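Local coordinates for protein probable 3-hydroxyisobutyrate dehydrogenase (Pseudomonas aeruginosa, PDB 3OBB) that is an NAD(+)-dependent dehydrogenase that oxidises L-serine and methyl-L-serine, with low activity toward beta-hydroxyisobutyrate, and works as a homotetramer, at residues E95-H108 with G164-N176. Residues are numbered along the deposited sequence; the frame is centred on the assembly and turned at random.
Sequences ECSTIAPTSARKIH and GPDGAGQVAKVCN
Q170 reaches from the first turn of the long helix 168-196 into the loop that follows strand 92-95 of the Rossmann-type NAD-binding domain, and of all residues here it buries the most surface, 110 Å². Its chain bends at chi2, which turns the amide into the S97-I99 loop. Q170 NE2 donates to S97 O at 2.8 Å, with an N-H...O angle of 163° and the acceptor close to the amide plane, while Q170 OE1 receives I99 N at 3.2 Å. That second bond is nearly straight at the hydrogen, but the donor stands well above the amide plane of Q170. Two backbone groups thus fix the amide's rotation.

The helices 101-108 and 168-176 run almost antiparallel, at 166°, with axes 8.6 Å apart, and meet near their N-terminal ends, where P101 and G167 have the nearest CA atoms. P101 lays CB and CG against V171 CG2, and its CG also touches Q170 CB; A104 CB packs on Q170 CG.

At the other end of the interface D166 lies over one face of the H108 ring. D166 CB makes a CH-pi contact 3.7 Å from the H108 ring centroid, and the carboxylate is stacked at 17° to the ring plane; D166 OD1 lies over the face of H108 near ND1, at an angle too poor for a hydrogen bond. The stronger polar partners lie elsewhere: D166 OD2 pairs with R112, while H108 NE2 and G167 N both bond to OD1 of D120.

On the cofactor side the contact joins the NAD(+)-binding T98 to the active-site K173. K173 NZ, also bonded to V123 O, donates to T98 OG1 at 2.8 Å.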
loop_
_atom_site.group_PDB
_atom_site.type_symbol
_atom_site.label_atom_id
_atom_site.label_comp_id
_atom_site.label_asym_id
_atom_site.label_seq_id
_atom_site.Cartn_x
_atom_site.Cartn_y
_atom_site.Cartn_z
ATOM N N GLU A 95 13.413 19.528 -26.066
ATOM C CA GLU A 95 13.963 18.830 -24.916
ATOM C C GLU A 95 13.112 17.548 -24.599
ATOM O O GLU A 95 11.974 17.639 -24.060
ATOM C CB GLU A 95 14.070 19.776 -23.715
ATOM C CG GLU A 95 15.210 19.454 -22.764
ATOM C CD GLU A 95 15.304 17.948 -22.427
ATOM O OE1 GLU A 95 16.280 17.267 -22.860
ATOM O OE2 GLU A 95 14.388 17.459 -21.733
ATOM N N CYS A 96 13.698 16.387 -24.929
ATOM C CA CYS A 96 12.989 15.098 -25.048
ATOM C C CYS A 96 13.368 14.102 -23.980
ATOM O O CYS A 96 12.933 12.957 -24.025
ATOM C CB CYS A 96 13.261 14.421 -26.394
ATOM S SG CYS A 96 12.810 15.402 -27.808
ATOM N N SER A 97 14.169 14.548 -23.019
ATOM C CA SER A 97 14.448 13.745 -21.847
ATOM C C SER A 97 13.192 13.652 -21.016
ATOM O O SER A 97 12.254 14.437 -21.181
ATOM C CB SER A 97 15.538 14.411 -21.007
ATOM O OG SER A 97 16.698 14.582 -21.792
ATOM N N THR A 98 13.192 12.710 -20.092
ATOM C CA THR A 98 12.144 12.658 -19.101
ATOM C C THR A 98 12.675 13.261 -17.821
ATOM O O THR A 98 13.630 12.733 -17.215
ATOM C CB THR A 98 11.657 11.210 -18.880
ATOM O OG1 THR A 98 11.088 10.737 -20.108
ATOM C CG2 THR A 98 10.596 11.159 -17.786
ATOM N N ILE A 99 12.047 14.368 -17.428
ATOM C CA ILE A 99 12.471 15.132 -16.273
ATOM C C ILE A 99 11.225 15.627 -15.563
ATOM O O ILE A 99 10.149 15.645 -16.150
ATOM C CB ILE A 99 13.392 16.319 -16.688
ATOM C CG1 ILE A 99 12.613 17.373 -17.499
ATOM C CG2 ILE A 99 14.601 15.799 -17.471
ATOM C CD1 ILE A 99 13.453 18.612 -17.913
ATOM N N ALA A 100 11.359 16.004 -14.301
ATOM C CA ALA A 100 10.231 16.517 -13.540
ATOM C C ALA A 100 9.588 17.715 -14.263
ATOM O O ALA A 100 10.295 18.574 -14.798
ATOM C CB ALA A 100 10.655 16.877 -12.131
ATOM N N PRO A 101 8.247 17.728 -14.356
ATOM C CA PRO A 101 7.524 18.849 -14.924
ATOM C C PRO A 101 7.965 20.213 -14.397
ATOM O O PRO A 101 8.074 21.143 -15.187
ATOM C CB PRO A 101 6.074 18.553 -14.521
ATOM C CG PRO A 101 6.008 17.102 -14.570
ATOM C CD PRO A 101 7.321 16.627 -14.018
ATOM N N THR A 102 8.185 20.330 -13.084
ATOM C CA THR A 102 8.629 21.585 -12.477
ATOM C C THR A 102 9.908 22.005 -13.188
ATOM O O THR A 102 9.997 23.111 -13.719
ATOM C CB THR A 102 8.860 21.478 -10.940
ATOM O OG1 THR A 102 7.616 21.215 -10.286
ATOM C CG2 THR A 102 9.408 22.783 -10.381
ATOM N N SER A 103 10.876 21.101 -13.222
ATOM C CA SER A 103 12.133 21.342 -13.921
ATOM C C SER A 103 11.966 21.732 -15.404
ATOM O O SER A 103 12.662 22.632 -15.876
ATOM C CB SER A 103 13.071 20.158 -13.749
ATOM O OG SER A 103 14.097 20.197 -14.709
ATOM N N ALA A 104 11.039 21.096 -16.120
ATOM C CA ALA A 104 10.724 21.483 -17.507
ATOM C C ALA A 104 10.143 22.892 -17.649
ATOM O O ALA A 104 10.410 23.575 -18.639
ATOM C CB ALA A 104 9.776 20.494 -18.132
ATOM N N ARG A 105 9.305 23.303 -16.704
ATOM C CA ARG A 105 8.745 24.661 -16.725
ATOM C C ARG A 105 9.835 25.701 -16.494
ATOM O O ARG A 105 9.859 26.755 -17.140
ATOM C CB ARG A 105 7.659 24.836 -15.657
ATOM C CG ARG A 105 6.378 24.129 -16.000
ATOM C CD ARG A 105 5.309 24.308 -14.948
ATOM N NE ARG A 105 4.530 23.077 -14.958
ATOM C CZ ARG A 105 4.432 22.221 -13.948
ATOM N NH1 ARG A 105 5.003 22.470 -12.776
ATOM N NH2 ARG A 105 3.700 21.137 -14.110
ATOM N N LYS A 106 10.707 25.399 -15.538
ATOM C CA LYS A 106 11.860 26.224 -15.211
ATOM C C LYS A 106 12.732 26.455 -16.452
ATOM O O LYS A 106 13.060 27.607 -16.780
ATOM C CB LYS A 106 12.643 25.558 -14.076
ATOM C CG LYS A 106 13.723 26.391 -13.486
ATOM C CD LYS A 106 13.574 26.501 -11.960
ATOM C CE LYS A 106 14.923 26.839 -11.320
ATOM N NZ LYS A 106 15.953 25.806 -11.719
ATOM N N ILE A 107 13.095 25.377 -17.149
ATOM C CA ILE A 107 13.809 25.506 -18.418
ATOM C C ILE A 107 12.957 26.263 -19.442
ATOM O O ILE A 107 13.478 27.139 -20.120
ATOM C CB ILE A 107 14.305 24.138 -19.002
ATOM C CG1 ILE A 107 15.267 23.455 -18.024
ATOM C CG2 ILE A 107 15.066 24.348 -20.295
ATOM C CD1 ILE A 107 15.284 21.919 -18.111
ATOM N N HIS A 108 11.664 25.934 -19.557
ATOM C CA HIS A 108 10.780 26.627 -20.521
ATOM C C HIS A 108 10.806 28.155 -20.366
ATOM O O HIS A 108 10.906 28.891 -21.355
ATOM C CB HIS A 108 9.328 26.153 -20.401
ATOM C CG HIS A 108 8.947 25.082 -21.383
ATOM N ND1 HIS A 108 8.689 25.346 -22.708
ATOM C CD2 HIS A 108 8.724 23.759 -21.216
ATOM C CE1 HIS A 108 8.334 24.235 -23.320
ATOM N NE2 HIS A 108 8.348 23.254 -22.437
ATOM N N GLY A 164 -0.430 19.752 -23.866
ATOM C CA GLY A 164 -0.870 21.017 -23.267
ATOM C C GLY A 164 0.226 22.076 -23.319
ATOM O O GLY A 164 1.157 21.964 -24.164
ATOM N N PRO A 165 0.172 23.075 -22.399
ATOM C CA PRO A 165 1.209 24.123 -22.428
ATOM C C PRO A 165 2.586 23.651 -21.896
ATOM O O PRO A 165 2.860 22.440 -21.846
ATOM C CB PRO A 165 0.605 25.254 -21.571
ATOM C CG PRO A 165 -0.311 24.529 -20.594
ATOM C CD PRO A 165 -0.795 23.270 -21.299
ATOM N N ASP A 166 3.443 24.598 -21.529
ATOM C CA ASP A 166 4.791 24.285 -21.077
ATOM C C ASP A 166 4.799 23.290 -19.943
ATOM O O ASP A 166 4.105 23.495 -18.971
ATOM C CB ASP A 166 5.488 25.554 -20.610
ATOM C CG ASP A 166 5.847 26.474 -21.748
ATOM O OD1 ASP A 166 5.732 26.069 -22.926
ATOM O OD2 ASP A 166 6.284 27.589 -21.454
ATOM N N GLY A 167 5.613 22.235 -20.064
ATOM C CA GLY A 167 5.692 21.195 -19.035
ATOM C C GLY A 167 4.673 20.059 -19.115
ATOM O O GLY A 167 4.815 19.038 -18.418
ATOM N N ALA A 168 3.658 20.217 -19.972
ATOM C CA ALA A 168 2.529 19.265 -20.066
ATOM C C ALA A 168 2.934 17.941 -20.680
ATOM O O ALA A 168 2.317 16.903 -20.397
ATOM C CB ALA A 168 1.401 19.859 -20.851
ATOM N N GLY A 169 3.989 17.960 -21.505
ATOM C CA GLY A 169 4.508 16.720 -22.063
ATOM C C GLY A 169 5.068 15.888 -20.928
ATOM O O GLY A 169 4.808 14.693 -20.844
ATOM N N GLN A 170 5.839 16.510 -20.034
ATOM C CA GLN A 170 6.369 15.753 -18.891
ATOM C C GLN A 170 5.252 15.283 -18.013
ATOM O O GLN A 170 5.364 14.218 -17.444
ATOM C CB GLN A 170 7.375 16.552 -18.060
ATOM C CG GLN A 170 8.603 17.056 -18.833
ATOM C CD GLN A 170 9.448 15.948 -19.451
ATOM O OE1 GLN A 170 9.363 14.783 -19.059
ATOM N NE2 GLN A 170 10.283 16.318 -20.409
ATOM N N VAL A 171 4.180 16.073 -17.854
ATOM C CA VAL A 171 3.112 15.672 -16.943
ATOM C C VAL A 171 2.459 14.414 -17.512
ATOM O O VAL A 171 2.252 13.443 -16.784
ATOM C CB VAL A 171 2.042 16.825 -16.669
ATOM C CG1 VAL A 171 0.955 16.343 -15.759
ATOM C CG2 VAL A 171 2.710 18.076 -16.030
ATOM N N ALA A 172 2.156 14.425 -18.823
ATOM C CA ALA A 172 1.457 13.306 -19.455
ATOM C C ALA A 172 2.331 12.051 -19.331
ATOM O O ALA A 172 1.824 10.964 -18.992
ATOM C CB ALA A 172 1.110 13.645 -20.946
ATOM N N LYS A 173 3.639 12.234 -19.537
ATOM C CA LYS A 173 4.641 11.160 -19.514
ATOM C C LYS A 173 4.736 10.476 -18.153
ATOM O O LYS A 173 4.757 9.247 -18.064
ATOM C CB LYS A 173 6.037 11.685 -19.936
ATOM C CG LYS A 173 7.170 10.625 -19.882
ATOM C CD LYS A 173 6.899 9.442 -20.823
ATOM C CE LYS A 173 7.910 8.310 -20.643
ATOM N NZ LYS A 173 9.318 8.706 -21.006
ATOM N N VAL A 174 4.827 11.282 -17.094
ATOM C CA VAL A 174 4.932 10.722 -15.764
ATOM C C VAL A 174 3.623 10.090 -15.286
ATOM O O VAL A 174 3.651 9.143 -14.536
ATOM C CB VAL A 174 5.545 11.714 -14.704
ATOM C CG1 VAL A 174 6.946 12.264 -15.189
ATOM C CG2 VAL A 174 4.537 12.844 -14.272
ATOM N N CYS A 175 2.478 10.619 -15.700
ATOM C CA CYS A 175 1.188 9.979 -15.379
ATOM C C CYS A 175 1.081 8.620 -16.089
ATOM O O CYS A 175 0.652 7.616 -15.490
ATOM C CB CYS A 175 0.052 10.883 -15.847
ATOM S SG CYS A 175 -0.109 12.407 -14.806
ATOM N N ASN A 176 1.462 8.613 -17.373
ATOM C CA ASN A 176 1.375 7.432 -18.210
ATOM C C ASN A 176 2.273 6.345 -17.667
ATOM O O ASN A 176 1.831 5.233 -17.536
ATOM C CB ASN A 176 1.775 7.721 -19.659
ATOM C CG ASN A 176 1.783 6.470 -20.498
ATOM O OD1 ASN A 176 0.757 6.089 -21.050
ATOM N ND2 ASN A 176 2.946 5.770 -20.549
#